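Glycosyl transferases group 1 family protein (Francisella tularensis subsp. tularensis, PDB 5I45) probably transfers sugar residues as a group 1 glycosyltransferase of the GT-B fold; this chain is the enzyme's C-terminal domain. Local coordinates at residues 11-16 with 133-138; 19-24 with 110-115. All coordinates share one frame; numbering follows the deposited sequence.

Contact 1 (11-16 with 133-138)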
ATOM      1  N   PHE A  11     -10.416  -6.429   9.792  1.00 14.79           N
ATOM      2  CA  PHE A  11      -9.069  -6.353   9.211  1.00 13.38           C
ATOM      3  C   PHE A  11      -8.207  -7.364   9.931  1.00 12.38           C
ATOM      4  O   PHE A  11      -7.962  -7.241  11.147  1.00 12.65           O
ATOM      5  CB  PHE A  11      -8.502  -4.939   9.337  1.00 13.22           C
ATOM      6  CG  PHE A  11      -9.324  -3.917   8.617  1.00 14.01           C
ATOM      7  CD1 PHE A  11      -9.147  -3.696   7.251  1.00 14.00           C
ATOM      8  CD2 PHE A  11     -10.295  -3.205   9.288  1.00 15.02           C
ATOM      9  CE1 PHE A  11      -9.941  -2.786   6.573  1.00 15.27           C
ATOM     10  CE2 PHE A  11     -11.082  -2.272   8.618  1.00 16.20           C
ATOM     11  CZ  PHE A  11     -10.894  -2.062   7.255  1.00 16.04           C
ATOM     12  N   TYR A  12      -7.750  -8.365   9.195  1.00 12.29           N
ATOM     13  CA  TYR A  12      -6.975  -9.479   9.739  1.00 12.59           C
ATOM     14  C   TYR A  12      -6.271 -10.187   8.569  1.00 12.79           C
ATOM     15  O   TYR A  12      -6.700 -10.032   7.426  1.00 12.84           O
ATOM     16  CB  TYR A  12      -7.885 -10.467  10.518  1.00 13.53           C
ATOM     17  CG  TYR A  12      -9.040 -11.023   9.697  1.00 14.08           C
ATOM     18  CD1 TYR A  12      -8.847 -12.083   8.819  1.00 14.37           C
ATOM     19  CD2 TYR A  12     -10.305 -10.466   9.780  1.00 14.96           C
ATOM     20  CE1 TYR A  12      -9.890 -12.577   8.053  1.00 15.25           C
ATOM     21  CE2 TYR A  12     -11.356 -10.958   9.026  1.00 15.98           C
ATOM     22  CZ  TYR A  12     -11.134 -12.013   8.160  1.00 16.13           C
ATOM     23  OH  TYR A  12     -12.149 -12.522   7.370  1.00 18.76           O
ATOM     24  N   PRO A  13      -5.221 -10.975   8.843  1.00 13.36           N
ATOM     25  CA  PRO A  13      -4.474 -11.674   7.799  1.00 14.01           C
ATOM     26  C   PRO A  13      -5.225 -12.865   7.217  1.00 15.38           C
ATOM     27  O   PRO A  13      -5.978 -13.507   7.918  1.00 17.02           O
ATOM     28  CB  PRO A  13      -3.223 -12.171   8.521  1.00 14.23           C
ATOM     29  CG  PRO A  13      -3.196 -11.477   9.840  1.00 14.41           C
ATOM     30  CD  PRO A  13      -4.600 -11.140  10.166  1.00 13.82           C
ATOM     31  N   ALA A  14      -5.026 -13.134   5.930  1.00 16.63           N
ATOM     32  CA  ALA A  14      -5.557 -14.365   5.369  1.00 17.44           C
ATOM     33  C   ALA A  14      -4.688 -15.553   5.780  1.00 17.13           C
ATOM     34  O   ALA A  14      -3.554 -15.397   6.190  1.00 17.07           O
ATOM     35  CB  ALA A  14      -5.573 -14.271   3.880  1.00 18.64           C
ATOM     36  N   GLU A  15      -5.231 -16.742   5.636  0.60 17.71           N
ATOM     37  CA  GLU A  15      -4.446 -17.920   5.900  0.60 18.27           C
ATOM     38  C   GLU A  15      -3.302 -18.023   4.888  0.60 16.67           C
ATOM     39  O   GLU A  15      -2.178 -18.324   5.277  0.60 16.64           O
ATOM     40  CB  GLU A  15      -5.317 -19.167   5.878  0.60 20.51           C
ATOM     41  CG  GLU A  15      -6.307 -19.217   7.036  0.60 22.07           C
ATOM     42  CD  GLU A  15      -7.160 -20.468   7.044  0.60 24.75           C
ATOM     43  OE1 GLU A  15      -6.964 -21.339   6.173  0.60 26.48           O
ATOM     44  OE2 GLU A  15      -8.033 -20.590   7.934  0.60 26.72           O
ATOM     45  N   ASN A  16      -3.566 -17.659   3.626  1.00 15.05           N
ATOM     46  CA  ASN A  16      -2.590 -17.805   2.536  1.00 14.61           C
ATOM     47  C   ASN A  16      -2.658 -16.566   1.647  1.00 12.88           C
ATOM     48  O   ASN A  16      -3.504 -16.453   0.764  1.00 12.43           O
ATOM     49  CB  ASN A  16      -2.910 -19.089   1.733  1.00 16.02           C
ATOM     50  CG  ASN A  16      -1.922 -19.359   0.618  1.00 17.08           C
ATOM     51  OD1 ASN A  16      -1.223 -18.465   0.146  1.00 17.69           O
ATOM     52  ND2 ASN A  16      -1.894 -20.583   0.155  1.00 19.22           N
ATOM     53  N   ALA A 133      -2.836  -4.438  10.787  1.00  9.97           N
ATOM     54  CA  ALA A 133      -3.726  -5.474  11.338  1.00 10.43           C
ATOM     55  C   ALA A 133      -3.841  -6.666  10.387  1.00 10.44           C
ATOM     56  O   ALA A 133      -4.137  -7.780  10.839  1.00 10.83           O
ATOM     57  CB  ALA A 133      -5.090  -4.879  11.649  1.00 10.95           C
ATOM     58  N   SER A 134      -3.607  -6.417   9.105  1.00 10.43           N
ATOM     59  CA  SER A 134      -3.664  -7.475   8.118  1.00 10.79           C
ATOM     60  C   SER A 134      -2.303  -8.099   7.844  1.00 10.57           C
ATOM     61  O   SER A 134      -2.185  -8.929   6.962  1.00 11.33           O
ATOM     62  CB  SER A 134      -4.241  -6.934   6.813  1.00 10.96           C
ATOM     63  OG  SER A 134      -5.461  -6.230   7.027  1.00 11.60           O
ATOM     64  N   LYS A 135      -1.287  -7.690   8.603  1.00 10.41           N
ATOM     65  CA  LYS A 135       0.067  -8.166   8.457  1.00 10.71           C
ATOM     66  C   LYS A 135       0.701  -7.816   7.102  1.00 10.24           C
ATOM     67  O   LYS A 135       1.519  -8.541   6.553  1.00 10.55           O
ATOM     68  CB  LYS A 135       0.189  -9.658   8.822  1.00 12.12           C
ATOM     69  CG  LYS A 135       1.457  -9.991   9.587  1.00 13.08           C
ATOM     70  CD  LYS A 135       1.539 -11.433  10.053  1.00 13.95           C
ATOM     71  CE  LYS A 135       0.559 -11.816  11.158  1.00 14.34           C
ATOM     72  NZ  LYS A 135       0.828 -13.206  11.616  1.00 15.38           N
ATOM     73  N   CYS A 136       0.334  -6.645   6.613  1.00  9.63           N
ATOM     74  CA  CYS A 136       1.025  -6.019   5.460  1.00  9.45           C
ATOM     75  C   CYS A 136       2.202  -5.222   6.007  1.00  9.23           C
ATOM     76  O   CYS A 136       2.100  -4.612   7.076  1.00  9.60           O
ATOM     77  CB  CYS A 136       0.112  -5.047   4.726  1.00  9.21           C
ATOM     78  SG  CYS A 136      -1.448  -5.700   4.197  1.00 10.05           S
ATOM     79  N   ALA A 137       3.324  -5.181   5.296  1.00  8.79           N
ATOM     80  CA  ALA A 137       4.422  -4.284   5.681  1.00  8.75           C
ATOM     81  C   ALA A 137       4.052  -2.884   5.219  1.00  8.54           C
ATOM     82  O   ALA A 137       3.664  -2.738   4.055  1.00  9.22           O
ATOM     83  CB  ALA A 137       5.703  -4.746   5.036  1.00  8.84           C
ATOM     84  N   VAL A 138       4.195  -1.868   6.060  1.00  8.20           N
ATOM     85  CA  VAL A 138       3.782  -0.513   5.714  1.00  8.62           C
ATOM     86  C   VAL A 138       4.950   0.444   5.565  1.00  8.20           C
ATOM     87  O   VAL A 138       5.894   0.505   6.398  1.00  8.92           O
ATOM     88  CB  VAL A 138       2.813   0.034   6.786  1.00  8.98           C
ATOM     89  CG1 VAL A 138       2.463   1.504   6.560  1.00  9.68           C
ATOM     90  CG2 VAL A 138       1.540  -0.776   6.787  1.00  9.53           C
TER
HETATM   91  O   HOH W   1      -6.037  -8.170  12.882  1.00 12.15           O
HETATM   92  O   HOH W   2      -7.903  -7.122   6.188  1.00 13.31           O

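Contact 2 (19-24 with 110-115)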
ATOM      1  N   GLN A  19      -2.424 -17.069  -2.204  1.00 12.27           N
ATOM      2  CA  GLN A  19      -3.687 -17.533  -2.786  1.00 12.60           C
ATOM      3  C   GLN A  19      -4.692 -16.370  -2.859  1.00 12.00           C
ATOM      4  O   GLN A  19      -5.408 -16.248  -3.829  1.00 11.98           O
ATOM      5  CB  GLN A  19      -4.285 -18.713  -1.994  1.00 13.59           C
ATOM      6  CG  GLN A  19      -5.528 -19.298  -2.660  1.00 14.44           C
ATOM      7  CD  GLN A  19      -5.212 -19.864  -4.006  1.00 15.37           C
ATOM      8  OE1 GLN A  19      -4.445 -20.812  -4.110  1.00 16.48           O
ATOM      9  NE2 GLN A  19      -5.769 -19.265  -5.068  1.00 15.63           N
ATOM     10  N   GLN A  20      -4.732 -15.524  -1.831  1.00 12.05           N
ATOM     11  CA  GLN A  20      -5.632 -14.357  -1.850  1.00 12.26           C
ATOM     12  C   GLN A  20      -5.280 -13.441  -3.028  1.00 11.58           C
ATOM     13  O   GLN A  20      -6.172 -12.951  -3.708  1.00 11.90           O
ATOM     14  CB  GLN A  20      -5.549 -13.568  -0.548  1.00 13.42           C
ATOM     15  CG  GLN A  20      -5.916 -14.304   0.723  1.00 15.75           C
ATOM     16  CD  GLN A  20      -7.314 -14.852   0.687  1.00 18.69           C
ATOM     17  OE1 GLN A  20      -7.533 -16.087   0.728  1.00 22.44           O
ATOM     18  NE2 GLN A  20      -8.279 -13.962   0.515  1.00 20.56           N
ATOM     19  N   TRP A  21      -3.985 -13.246  -3.277  1.00 10.88           N
ATOM     20  CA  TRP A  21      -3.562 -12.465  -4.435  1.00 10.84           C
ATOM     21  C   TRP A  21      -3.987 -13.159  -5.732  1.00 11.31           C
ATOM     22  O   TRP A  21      -4.537 -12.509  -6.630  1.00 11.19           O
ATOM     23  CB  TRP A  21      -2.046 -12.229  -4.410  1.00 10.94           C
ATOM     24  CG  TRP A  21      -1.594 -11.541  -5.640  1.00 11.43           C
ATOM     25  CD1 TRP A  21      -1.132 -12.147  -6.777  1.00 12.26           C
ATOM     26  CD2 TRP A  21      -1.670 -10.134  -5.939  1.00 11.67           C
ATOM     27  NE1 TRP A  21      -0.916 -11.210  -7.757  1.00 12.73           N
ATOM     28  CE2 TRP A  21      -1.218  -9.968  -7.267  1.00 12.44           C
ATOM     29  CE3 TRP A  21      -2.073  -9.006  -5.224  1.00 11.64           C
ATOM     30  CZ2 TRP A  21      -1.138  -8.715  -7.878  1.00 13.09           C
ATOM     31  CZ3 TRP A  21      -2.003  -7.769  -5.854  1.00 12.31           C
ATOM     32  CH2 TRP A  21      -1.549  -7.643  -7.149  1.00 12.96           C
ATOM     33  N   GLN A  22      -3.741 -14.469  -5.852  1.00 11.75           N
ATOM     34  CA  GLN A  22      -4.170 -15.178  -7.064  1.00 12.81           C
ATOM     35  C   GLN A  22      -5.662 -14.990  -7.336  1.00 13.31           C
ATOM     36  O   GLN A  22      -6.062 -14.811  -8.498  1.00 13.91           O
ATOM     37  CB  GLN A  22      -3.820 -16.675  -6.978  1.00 13.76           C
ATOM     38  CG  GLN A  22      -2.347 -16.961  -7.114  1.00 14.11           C
ATOM     39  CD  GLN A  22      -1.812 -16.505  -8.445  1.00 15.29           C
ATOM     40  OE1 GLN A  22      -2.358 -16.895  -9.507  1.00 16.96           O
ATOM     41  NE2 GLN A  22      -0.766 -15.701  -8.436  1.00 15.96           N
ATOM     42  N   ASP A  23      -6.476 -14.983  -6.290  1.00 13.63           N
ATOM     43  CA  ASP A  23      -7.938 -14.902  -6.460  1.00 14.97           C
ATOM     44  C   ASP A  23      -8.376 -13.572  -7.035  1.00 15.08           C
ATOM     45  O   ASP A  23      -9.471 -13.471  -7.540  1.00 16.43           O
ATOM     46  CB  ASP A  23      -8.659 -15.113  -5.125  1.00 15.50           C
ATOM     47  CG  ASP A  23      -8.516 -16.521  -4.567  1.00 16.94           C
ATOM     48  OD1 ASP A  23      -8.072 -17.446  -5.261  1.00 17.54           O
ATOM     49  OD2 ASP A  23      -8.847 -16.654  -3.380  1.00 18.91           O
ATOM     50  N   LYS A  24      -7.510 -12.553  -6.981  1.00 14.45           N
ATOM     51  CA  LYS A  24      -7.843 -11.236  -7.588  1.00 15.52           C
ATOM     52  C   LYS A  24      -7.754 -11.226  -9.114  1.00 16.46           C
ATOM     53  O   LYS A  24      -8.233 -10.300  -9.763  1.00 17.37           O
ATOM     54  CB  LYS A  24      -6.958 -10.135  -6.999  1.00 15.46           C
ATOM     55  CG  LYS A  24      -7.147  -9.926  -5.488  1.00 15.35           C
ATOM     56  CD  LYS A  24      -8.573  -9.539  -5.136  1.00 17.06           C
ATOM     57  CE  LYS A  24      -8.701  -9.068  -3.699  1.00 17.42           C
ATOM     58  NZ  LYS A  24     -10.113  -8.783  -3.360  1.00 19.49           N
ATOM     59  N   ARG A 110      -5.678  -8.218   2.626  1.00 11.36           N
ATOM     60  CA  ARG A 110      -5.293  -9.633   2.768  1.00 11.77           C
ATOM     61  C   ARG A 110      -4.515 -10.198   1.591  1.00 11.45           C
ATOM     62  O   ARG A 110      -3.856 -11.226   1.715  1.00 12.60           O
ATOM     63  CB  ARG A 110      -6.535 -10.492   3.037  1.00 12.59           C
ATOM     64  CG  ARG A 110      -6.994 -10.397   4.463  1.00 13.48           C
ATOM     65  CD  ARG A 110      -8.075 -11.407   4.806  1.00 14.43           C
ATOM     66  NE  ARG A 110      -9.416 -10.984   4.410  1.00 15.75           N
ATOM     67  CZ  ARG A 110     -10.181 -10.143   5.109  1.00 16.04           C
ATOM     68  NH1 ARG A 110      -9.727  -9.574   6.244  1.00 16.18           N
ATOM     69  NH2 ARG A 110     -11.405  -9.854   4.659  1.00 17.60           N
ATOM     70  N   ALA A 111      -4.598  -9.538   0.443  1.00 10.78           N
ATOM     71  CA  ALA A 111      -3.907  -9.969  -0.762  1.00 10.87           C
ATOM     72  C   ALA A 111      -2.548  -9.293  -0.947  1.00 10.31           C
ATOM     73  O   ALA A 111      -1.786  -9.721  -1.815  1.00 11.25           O
ATOM     74  CB  ALA A 111      -4.773  -9.713  -1.985  1.00 11.43           C
ATOM     75  N   LEU A 112      -2.251  -8.256  -0.147  1.00  9.67           N
ATOM     76  CA  LEU A 112      -1.054  -7.435  -0.380  1.00  9.90           C
ATOM     77  C   LEU A 112       0.084  -7.679   0.590  1.00  9.66           C
ATOM     78  O   LEU A 112      -0.133  -7.813   1.794  1.00 10.25           O
ATOM     79  CB  LEU A 112      -1.447  -5.947  -0.272  1.00  9.96           C
ATOM     80  CG  LEU A 112      -2.428  -5.480  -1.338  1.00 10.51           C
ATOM     81  CD1 LEU A 112      -3.010  -4.131  -0.951  1.00 10.98           C
ATOM     82  CD2 LEU A 112      -1.825  -5.476  -2.729  1.00 10.92           C
ATOM     83  N   ASP A 113       1.317  -7.749   0.080  1.00  9.37           N
ATOM     84  CA  ASP A 113       2.489  -7.840   0.930  1.00  9.48           C
ATOM     85  C   ASP A 113       2.911  -6.509   1.527  1.00  8.76           C
ATOM     86  O   ASP A 113       3.419  -6.478   2.622  1.00  8.75           O
ATOM     87  CB  ASP A 113       3.672  -8.466   0.194  1.00 10.40           C
ATOM     88  CG  ASP A 113       3.625  -9.965   0.222  1.00 11.86           C
ATOM     89  OD1 ASP A 113       2.826 -10.575  -0.498  1.00 12.98           O
ATOM     90  OD2 ASP A 113       4.373 -10.545   1.042  1.00 13.99           O
ATOM     91  N   ILE A 114       2.735  -5.434   0.752  1.00  8.27           N
ATOM     92  CA  ILE A 114       3.207  -4.101   1.167  1.00  8.28           C
ATOM     93  C   ILE A 114       2.106  -3.117   0.913  1.00  8.18           C
ATOM     94  O   ILE A 114       1.452  -3.195  -0.140  1.00  8.37           O
ATOM     95  CB  ILE A 114       4.467  -3.702   0.374  1.00  8.72           C
ATOM     96  CG1 ILE A 114       5.592  -4.728   0.550  1.00  9.07           C
ATOM     97  CG2 ILE A 114       4.892  -2.279   0.716  1.00  8.63           C
ATOM     98  CD1 ILE A 114       6.787  -4.545  -0.371  1.00  9.49           C
ATOM     99  N   VAL A 115       1.919  -2.174   1.819  1.00  8.29           N
ATOM    100  CA  VAL A 115       0.989  -1.060   1.643  1.00  8.65           C
ATOM    101  C   VAL A 115       1.751   0.234   1.834  1.00  8.33           C
ATOM    102  O   VAL A 115       2.555   0.361   2.761  1.00  8.59           O
ATOM    103  CB  VAL A 115      -0.226  -1.142   2.592  1.00  9.28           C
ATOM    104  CG1 VAL A 115      -1.083   0.119   2.501  1.00  9.88           C
ATOM    105  CG2 VAL A 115      -1.064  -2.340   2.231  1.00  9.79           C
TER

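Contact 1 (11-16 with 133-138)
Residues 11-14, extended, pass the C-terminal end of helix 126-133 and draw closest where the CA atoms of Tyr12 and Ser134 lie 4.2 Å apart. Lys135 has positive phi (63°) and is the C-prime residue of a Schellman motif, which ends the helix and releases the chain toward strand 137-140. No direct hydrogen bond joins the segments; two waters do the work. One donates to both Phe11 O and Ala133 O. The same helix-end carbonyl also receives a C-H of Tyr12, with Tyr12 CA 3.5 Å from Ala133 O. The other water accepts from Tyr12 N and donates to Ser134 OG, 2.7 Å away. With chi1 at -51°, OG sits beside its own backbone N, where it also hydrogen-bonds Glu130 O one turn back and lies at the edge of the Phe11 ring. Small Ala133 lets the 11-16 loop come near, its methyl CB 4.1 Å from Phe11 CB. Pro13, which has no N-H to satisfy, lays its ring along the helix end: CD is 3.5 Å from Ala133 O, and CG is 4.0 Å from Lys135 CB. The lysine chain, bent at chi3, also brings CE over to Pro13 CG and carries NZ to Gln186. The carbonyl of Ala133 is thus met by a water and by a C-H group, so polar linkage here runs through solvent rather than direct hydrogen bonds.

Contact 2 (19-24 with 110-115)
In this Rossmann-like domain of GT-B type, helix 17-23 packs against the turn by which helix 104-111 passes into strand 114-117. Ala111 is the centre of the contact, its CA 4.5 Å from that of Trp21. Its methyl points at the helix and touches backbone, CB lying 3.8 Å from Trp21 N; a small residue suits a place where two main chains come so close. Lys24 lays its CG 4.2 Å from the same Ala111 CB. Trp21, CG anti to the backbone N (chi1 175°), swings its indole beside the turn, so that the carbonyl oxygen of Ala111 meets the ring at its edge, near the plane, 3.5 Å from CE3. The positively polarised C-H rim of the indole is a suitable neighbour for that oxygen. Farther along the six-membered ring, CZ3 is 3.9 Å from Leu112 CD2, the two side chains crossing obliquely. Gln20 contributes its aliphatic part: CB lies 3.7 Å from Arg110 O and CG 3.8 Å from Arg110 O, so the methylenes lie against this helix-end carbonyl.

Outside this shell, NE1 of Trp21 donates a hydrogen bond to Gly28 O, which helps hold the indole in its rotation, while Thr62 and Val64 of strand 61-66 pack on Trp21 and Leu112 respectively. The Lys24 chain sends NZ to Ser107, with a cation-pi contact to Trp108. On the outer side of helix 17-23, Gln19 NE2 donates to Asp23 OD1 over 2.9 Å, reaching the oxygen from above the carboxylate plane.

Overall arrangement
The centres of contacts 1 and 2 are 9 Å apart, on the same side of the chain's centre. Along the sequence the order is 11-16, 19-24, 110-115, 133-138, so contact 2 falls wholly within the span that contact 1 closes. Their later segments run into strands 114-117 and 137-140, parallel neighbours in the central sheet; Ala137 pairs with both Asp113 and Val115 through probable backbone hydrogen bonds. Arg110 links the earlier loop too, hydrogen-bonding Tyr12 O and making a cation-pi contact with the Tyr12 ring, and Ala14 packs on Gln20. The N-terminal loop and helix 17-23 are thereby joined to two successive helix-to-strand turns of the domain.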